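Long-range contacts in lectin (Colocasia esculenta, PDB 5T1X), which probably binds mannose-containing glycans, as a taro lectin related to the snowdrop lectin GNA: residues I2-N7 with G19-K24; L8-Q13 with D87-L92. One frame throughout, in Å; residues are numbered along the deposited sequence.

Contact 1. Residues I2-N7 with G19-K24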
loop_
_atom_site.group_PDB
_atom_site.type_symbol
_atom_site.label_atom_id
_atom_site.label_comp_id
_atom_site.label_asym_id
_atom_site.label_seq_id
_atom_site.Cartn_x
_atom_site.Cartn_y
_atom_site.Cartn_z
ATOM N N ILE B 2 2.804 -12.404 -8.771
ATOM C CA ILE B 2 1.987 -11.188 -8.812
ATOM C C ILE B 2 2.674 -10.169 -9.734
ATOM O O ILE B 2 3.879 -9.936 -9.556
ATOM C CB ILE B 2 1.825 -10.635 -7.361
ATOM C CG1 ILE B 2 1.155 -11.675 -6.429
ATOM C CG2 ILE B 2 1.078 -9.277 -7.326
ATOM C CD1 ILE B 2 1.521 -11.523 -4.906
ATOM N N PRO B 3 1.949 -9.492 -10.664
ATOM C CA PRO B 3 2.602 -8.457 -11.481
ATOM C C PRO B 3 3.198 -7.360 -10.606
ATOM O O PRO B 3 2.666 -7.045 -9.539
ATOM C CB PRO B 3 1.463 -7.920 -12.357
ATOM C CG PRO B 3 0.470 -9.026 -12.399
ATOM C CD PRO B 3 0.520 -9.616 -11.017
ATOM N N PHE B 4 4.333 -6.821 -11.033
ATOM C CA PHE B 4 4.991 -5.791 -10.259
ATOM C C PHE B 4 4.349 -4.414 -10.459
ATOM O O PHE B 4 3.965 -4.054 -11.573
ATOM C CB PHE B 4 6.483 -5.736 -10.630
ATOM C CG PHE B 4 7.290 -4.795 -9.777
ATOM C CD1 PHE B 4 7.470 -5.041 -8.417
ATOM C CD2 PHE B 4 7.883 -3.666 -10.330
ATOM C CE1 PHE B 4 8.211 -4.161 -7.626
ATOM C CE2 PHE B 4 8.631 -2.793 -9.538
ATOM C CZ PHE B 4 8.789 -3.047 -8.192
ATOM N N THR B 5 4.276 -3.637 -9.367
ATOM C CA THR B 5 3.854 -2.223 -9.383
ATOM C C THR B 5 5.015 -1.449 -8.750
ATOM O O THR B 5 5.534 -1.877 -7.720
ATOM C CB THR B 5 2.514 -2.024 -8.685
ATOM O OG1 THR B 5 1.559 -2.950 -9.214
ATOM C CG2 THR B 5 1.991 -0.596 -8.832
ATOM N N ASP B 6 5.445 -0.358 -9.376
ATOM C CA ASP B 6 6.663 0.360 -8.987
ATOM C C ASP B 6 6.751 0.785 -7.523
ATOM O O ASP B 6 7.842 0.690 -6.974
ATOM C CB ASP B 6 6.907 1.580 -9.875
ATOM C CG ASP B 6 7.538 1.258 -11.224
ATOM O OD1 ASP B 6 8.317 0.280 -11.303
ATOM O OD2 ASP B 6 7.298 2.020 -12.187
ATOM N N ASN B 7 5.655 1.199 -6.883
ATOM C CA ASN B 7 5.702 1.672 -5.492
ATOM C C ASN B 7 5.170 0.659 -4.459
ATOM O O ASN B 7 5.027 1.027 -3.292
ATOM C CB ASN B 7 4.903 2.981 -5.371
ATOM C CG ASN B 7 3.433 2.830 -5.716
ATOM O OD1 ASN B 7 3.026 1.933 -6.477
ATOM N ND2 ASN B 7 2.594 3.705 -5.175
ATOM N N GLY B 19 17.048 -4.719 -7.419
ATOM C CA GLY B 19 15.620 -4.560 -7.684
ATOM C C GLY B 19 15.075 -3.539 -6.703
ATOM O O GLY B 19 15.584 -3.436 -5.578
ATOM N N ARG B 20 14.082 -2.738 -7.113
ATOM C CA ARG B 20 13.648 -1.653 -6.238
ATOM C C ARG B 20 12.205 -1.220 -6.389
ATOM O O ARG B 20 11.566 -1.474 -7.417
ATOM C CB ARG B 20 14.524 -0.411 -6.540
ATOM C CG ARG B 20 14.311 0.196 -7.948
ATOM C CD ARG B 20 15.451 1.094 -8.367
ATOM N NE ARG B 20 16.659 0.294 -8.578
ATOM C CZ ARG B 20 17.897 0.735 -8.403
ATOM N NH1 ARG B 20 18.120 1.990 -8.039
ATOM N NH2 ARG B 20 18.925 -0.076 -8.600
ATOM N N LEU B 21 11.734 -0.479 -5.374
ATOM C CA LEU B 21 10.491 0.272 -5.417
ATOM C C LEU B 21 10.859 1.707 -5.720
ATOM O O LEU B 21 11.926 2.174 -5.292
ATOM C CB LEU B 21 9.685 0.193 -4.100
ATOM C CG LEU B 21 9.365 -1.190 -3.537
ATOM C CD1 LEU B 21 8.441 -1.069 -2.361
ATOM C CD2 LEU B 21 8.751 -2.106 -4.604
ATOM N N THR B 22 10.016 2.402 -6.488
ATOM C CA THR B 22 10.241 3.802 -6.839
ATOM C C THR B 22 8.939 4.571 -6.678
ATOM O O THR B 22 7.866 4.041 -6.969
ATOM C CB THR B 22 10.796 3.962 -8.273
ATOM O OG1 THR B 22 9.876 3.387 -9.208
ATOM C CG2 THR B 22 12.170 3.318 -8.463
ATOM N N ALA B 23 9.037 5.812 -6.189
ATOM C CA ALA B 23 7.899 6.733 -6.042
ATOM C C ALA B 23 8.439 8.137 -6.066
ATOM O O ALA B 23 9.242 8.484 -5.201
ATOM C CB ALA B 23 7.129 6.470 -4.755
ATOM N N LYS B 24 8.045 8.940 -7.078
ATOM C CA LYS B 24 8.557 10.302 -7.243
ATOM C C LYS B 24 10.095 10.206 -7.321
ATOM O O LYS B 24 10.587 9.410 -8.128
ATOM C CB LYS B 24 8.040 11.251 -6.135
ATOM C CG LYS B 24 6.530 11.538 -6.258
ATOM C CD LYS B 24 5.888 12.048 -4.963
ATOM C CE LYS B 24 6.383 13.402 -4.518
ATOM N NZ LYS B 24 5.888 13.755 -3.160
HETATM O O HOH W 1 10.575 0.314 -9.380
#
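The loop D6-N7 meets the strand 19-23 through one isolated backbone hydrogen bond, T22 N to D6 O (2.8 Å), with the donor above the D6 carbonyl plane; the touching parts of the two segments run 49° apart. L21 CA also lies 3.1 Å from D6 O, a CA-H...O contact. F4 points toward the strand, its CG anti to the backbone N (chi1 -174°), and the ring presents its edge: CE1 lies 3.7 Å from L21 CD2, and CZ approaches R20 O. The methyl of a branched leucine suits this aromatic rim. L21 also packs on L15, L90 and L92, so it faces the space between the three antiparallel sheets of the beta-prism II fold, the fold of GNA-related lectins. On the outer side D6 and T22 lie side by side, D6 CB 3.5 Å from T22 OG1. Their polar ends share a water, which donates to D6 OD1 (3.0 Å) and R20 O (2.8 Å) and makes a longer hydrogen bond with T22 OG1; short polar side chains fit this wet margin. Of the N7 side chain, CB meets the strand, 3.5 Å from T22 O and beside A23 CB, while OD1 accepts a hydrogen bond from N4 of the partner Lectin chain.

Contact 2. Residues L8-Q13 with D87-L92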
loop_
_atom_site.group_PDB
_atom_site.type_symbol
_atom_site.label_atom_id
_atom_site.label_comp_id
_atom_site.label_asym_id
_atom_site.label_seq_id
_atom_site.Cartn_x
_atom_site.Cartn_y
_atom_site.Cartn_z
ATOM N N LEU B 8 4.871 -0.592 -4.876
ATOM C CA LEU B 8 4.308 -1.591 -3.959
ATOM C C LEU B 8 5.085 -2.884 -3.931
ATOM O O LEU B 8 5.654 -3.289 -4.943
ATOM C CB LEU B 8 2.866 -1.954 -4.392
ATOM C CG LEU B 8 1.886 -0.830 -4.742
ATOM C CD1 LEU B 8 0.619 -1.412 -5.336
ATOM C CD2 LEU B 8 1.551 0.029 -3.524
ATOM N N LEU B 9 5.013 -3.584 -2.795
ATOM C CA LEU B 9 5.550 -4.925 -2.627
ATOM C C LEU B 9 4.544 -5.716 -1.801
ATOM O O LEU B 9 4.392 -5.456 -0.611
ATOM C CB LEU B 9 6.963 -4.934 -1.996
ATOM C CG LEU B 9 7.722 -6.261 -2.160
ATOM C CD1 LEU B 9 8.224 -6.426 -3.575
ATOM C CD2 LEU B 9 8.879 -6.355 -1.193
ATOM N N PHE B 10 3.794 -6.613 -2.453
ATOM C CA PHE B 10 2.800 -7.424 -1.762
ATOM C C PHE B 10 3.468 -8.643 -1.152
ATOM O O PHE B 10 4.549 -9.052 -1.612
ATOM C CB PHE B 10 1.684 -7.863 -2.729
ATOM C CG PHE B 10 0.831 -6.730 -3.228
ATOM C CD1 PHE B 10 -0.225 -6.245 -2.464
ATOM C CD2 PHE B 10 1.086 -6.137 -4.464
ATOM C CE1 PHE B 10 -1.016 -5.184 -2.926
ATOM C CE2 PHE B 10 0.297 -5.075 -4.922
ATOM C CZ PHE B 10 -0.746 -4.603 -4.148
ATOM N N SER B 11 2.833 -9.231 -0.119
ATOM C CA SER B 11 3.298 -10.479 0.493
ATOM C C SER B 11 3.620 -11.514 -0.593
ATOM O O SER B 11 2.804 -11.731 -1.498
ATOM C CB SER B 11 2.215 -11.050 1.412
ATOM O OG SER B 11 2.009 -10.226 2.548
ATOM N N GLY B 12 4.798 -12.115 -0.506
ATOM C CA GLY B 12 5.205 -13.131 -1.471
ATOM C C GLY B 12 6.094 -12.605 -2.580
ATOM O O GLY B 12 6.869 -13.373 -3.141
ATOM N N GLN B 13 6.029 -11.293 -2.904
ATOM C CA GLN B 13 6.913 -10.773 -3.953
ATOM C C GLN B 13 8.353 -10.697 -3.427
ATOM O O GLN B 13 8.569 -10.572 -2.219
ATOM C CB GLN B 13 6.448 -9.402 -4.462
ATOM C CG GLN B 13 5.088 -9.463 -5.149
ATOM C CD GLN B 13 4.745 -8.164 -5.824
ATOM O OE1 GLN B 13 4.481 -7.145 -5.177
ATOM N NE2 GLN B 13 4.690 -8.193 -7.146
ATOM N N ASP B 87 -2.979 -11.093 3.991
ATOM C CA ASP B 87 -2.241 -10.404 2.933
ATOM C C ASP B 87 -1.758 -9.032 3.406
ATOM O O ASP B 87 -2.529 -8.287 4.005
ATOM C CB ASP B 87 -3.115 -10.270 1.684
ATOM C CG ASP B 87 -3.528 -11.620 1.130
ATOM O OD1 ASP B 87 -2.763 -12.600 1.317
ATOM O OD2 ASP B 87 -4.634 -11.709 0.555
ATOM N N TYR B 88 -0.484 -8.716 3.133
ATOM C CA TYR B 88 0.175 -7.454 3.519
ATOM C C TYR B 88 0.727 -6.729 2.305
ATOM O O TYR B 88 0.910 -7.332 1.246
ATOM C CB TYR B 88 1.311 -7.723 4.536
ATOM C CG TYR B 88 0.783 -8.111 5.904
ATOM C CD1 TYR B 88 0.747 -7.191 6.944
ATOM C CD2 TYR B 88 0.235 -9.373 6.132
ATOM C CE1 TYR B 88 0.220 -7.530 8.194
ATOM C CE2 TYR B 88 -0.324 -9.713 7.369
ATOM C CZ TYR B 88 -0.316 -8.790 8.400
ATOM O OH TYR B 88 -0.882 -9.106 9.615
ATOM N N VAL B 89 0.988 -5.421 2.454
ATOM C CA VAL B 89 1.585 -4.641 1.382
ATOM C C VAL B 89 2.592 -3.665 1.984
ATOM O O VAL B 89 2.329 -3.068 3.023
ATOM C CB VAL B 89 0.526 -3.921 0.489
ATOM C CG1 VAL B 89 -0.254 -2.867 1.277
ATOM C CG2 VAL B 89 1.167 -3.300 -0.761
ATOM N N LEU B 90 3.751 -3.551 1.346
ATOM C CA LEU B 90 4.762 -2.554 1.680
ATOM C C LEU B 90 4.604 -1.465 0.648
ATOM O O LEU B 90 4.663 -1.762 -0.552
ATOM C CB LEU B 90 6.180 -3.178 1.632
ATOM C CG LEU B 90 7.366 -2.197 1.680
ATOM C CD1 LEU B 90 7.539 -1.573 3.051
ATOM C CD2 LEU B 90 8.659 -2.911 1.290
ATOM N N ILE B 91 4.354 -0.222 1.090
ATOM C CA ILE B 91 4.192 0.890 0.169
ATOM C C ILE B 91 5.334 1.872 0.341
ATOM O O ILE B 91 5.546 2.368 1.446
ATOM C CB ILE B 91 2.827 1.627 0.341
ATOM C CG1 ILE B 91 1.614 0.647 0.320
ATOM C CG2 ILE B 91 2.667 2.745 -0.724
ATOM C CD1 ILE B 91 0.258 1.307 0.616
ATOM N N LEU B 92 6.020 2.203 -0.761
ATOM C CA LEU B 92 6.970 3.306 -0.760
ATOM C C LEU B 92 6.102 4.496 -1.098
ATOM O O LEU B 92 5.705 4.668 -2.258
ATOM C CB LEU B 92 8.145 3.108 -1.742
ATOM C CG LEU B 92 9.144 4.291 -1.808
ATOM C CD1 LEU B 92 9.859 4.515 -0.473
ATOM C CD2 LEU B 92 10.133 4.117 -2.953
#
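L8-F10 and V89-L90-I91 pair as antiparallel strands, their short axes 4.6 Å apart at closest and 171° between directions. L9 and L90 form the hydrogen-bonded pair: L9 N gives to L90 O and L90 N to L9 O (2.8 Å), the second bond nearly straight at 173°. Beyond the strand ends the pairing continues from S11 N to Y88 O. The next bond uses a side chain: Y88 N donates to S11 OG (3.0 Å), which lies at the edge of the Y88 ring and is also bonded to N61 O. A small hydroxyl can thus stand in for a backbone acceptor where the chain bends away.

That bend is a type II turn, F10 to Q13, closed by Q13 N to F10 O. G12 suits it because its backbone angles would jam a CB against the preceding carbonyl. Q13 folds back so that OE1 takes the F10 N-H on a lone pair (2.9 Å), so this N-H, which points away from strand 89-92, is satisfied by a side-chain amide.

Apolar contacts fall on both sides of the sheet. F10 and V89 lie side by side, and V89 CG2, anti to its backbone N, sits over one face of the F10 ring, 3.9 Å from the centroid, in a CH-pi contact displaced toward the rim. On the same side of the sheet L8 CD2 meets I91 CG1 (3.9 Å); on the opposite side L9 CB touches L90 CB (4.1 Å). Branched valine sets a methyl on the ring, while leucine and isoleucine lie side by side, apolar shapes suited to a buried sheet.

The face bearing L8, F10, V89 and I91 is packed by the partner Lectin chain, whose H88 ring meets F10. The opposite face turns inward, L9 onto L58 of strand 57-60 and L90 onto L28 of strand 26-30, while strand 98-107 flanks 89-92 on its far side.

Along the chain the segments alternate, 2-7, 8-13, 19-24 and 87-92, and the two contacts have centres 10 Å apart. Contact 1 sets the N-terminal loop against the edge strand 19-23 of one sheet; contact 2 continues directly from that loop into strand 8-10, which joins the sheet holding 89-92 and 98-107. The joint is direct: N7 O probably accepts a hydrogen bond from L92 N, and L21 CD2 packs 3.3 Å from L8 O. Contact 1 thus ties the loop to an early strand and contact 2 ties the following strand to a late one, so both lie where two sheets of the prism meet, and both also touch the partner Lectin chain.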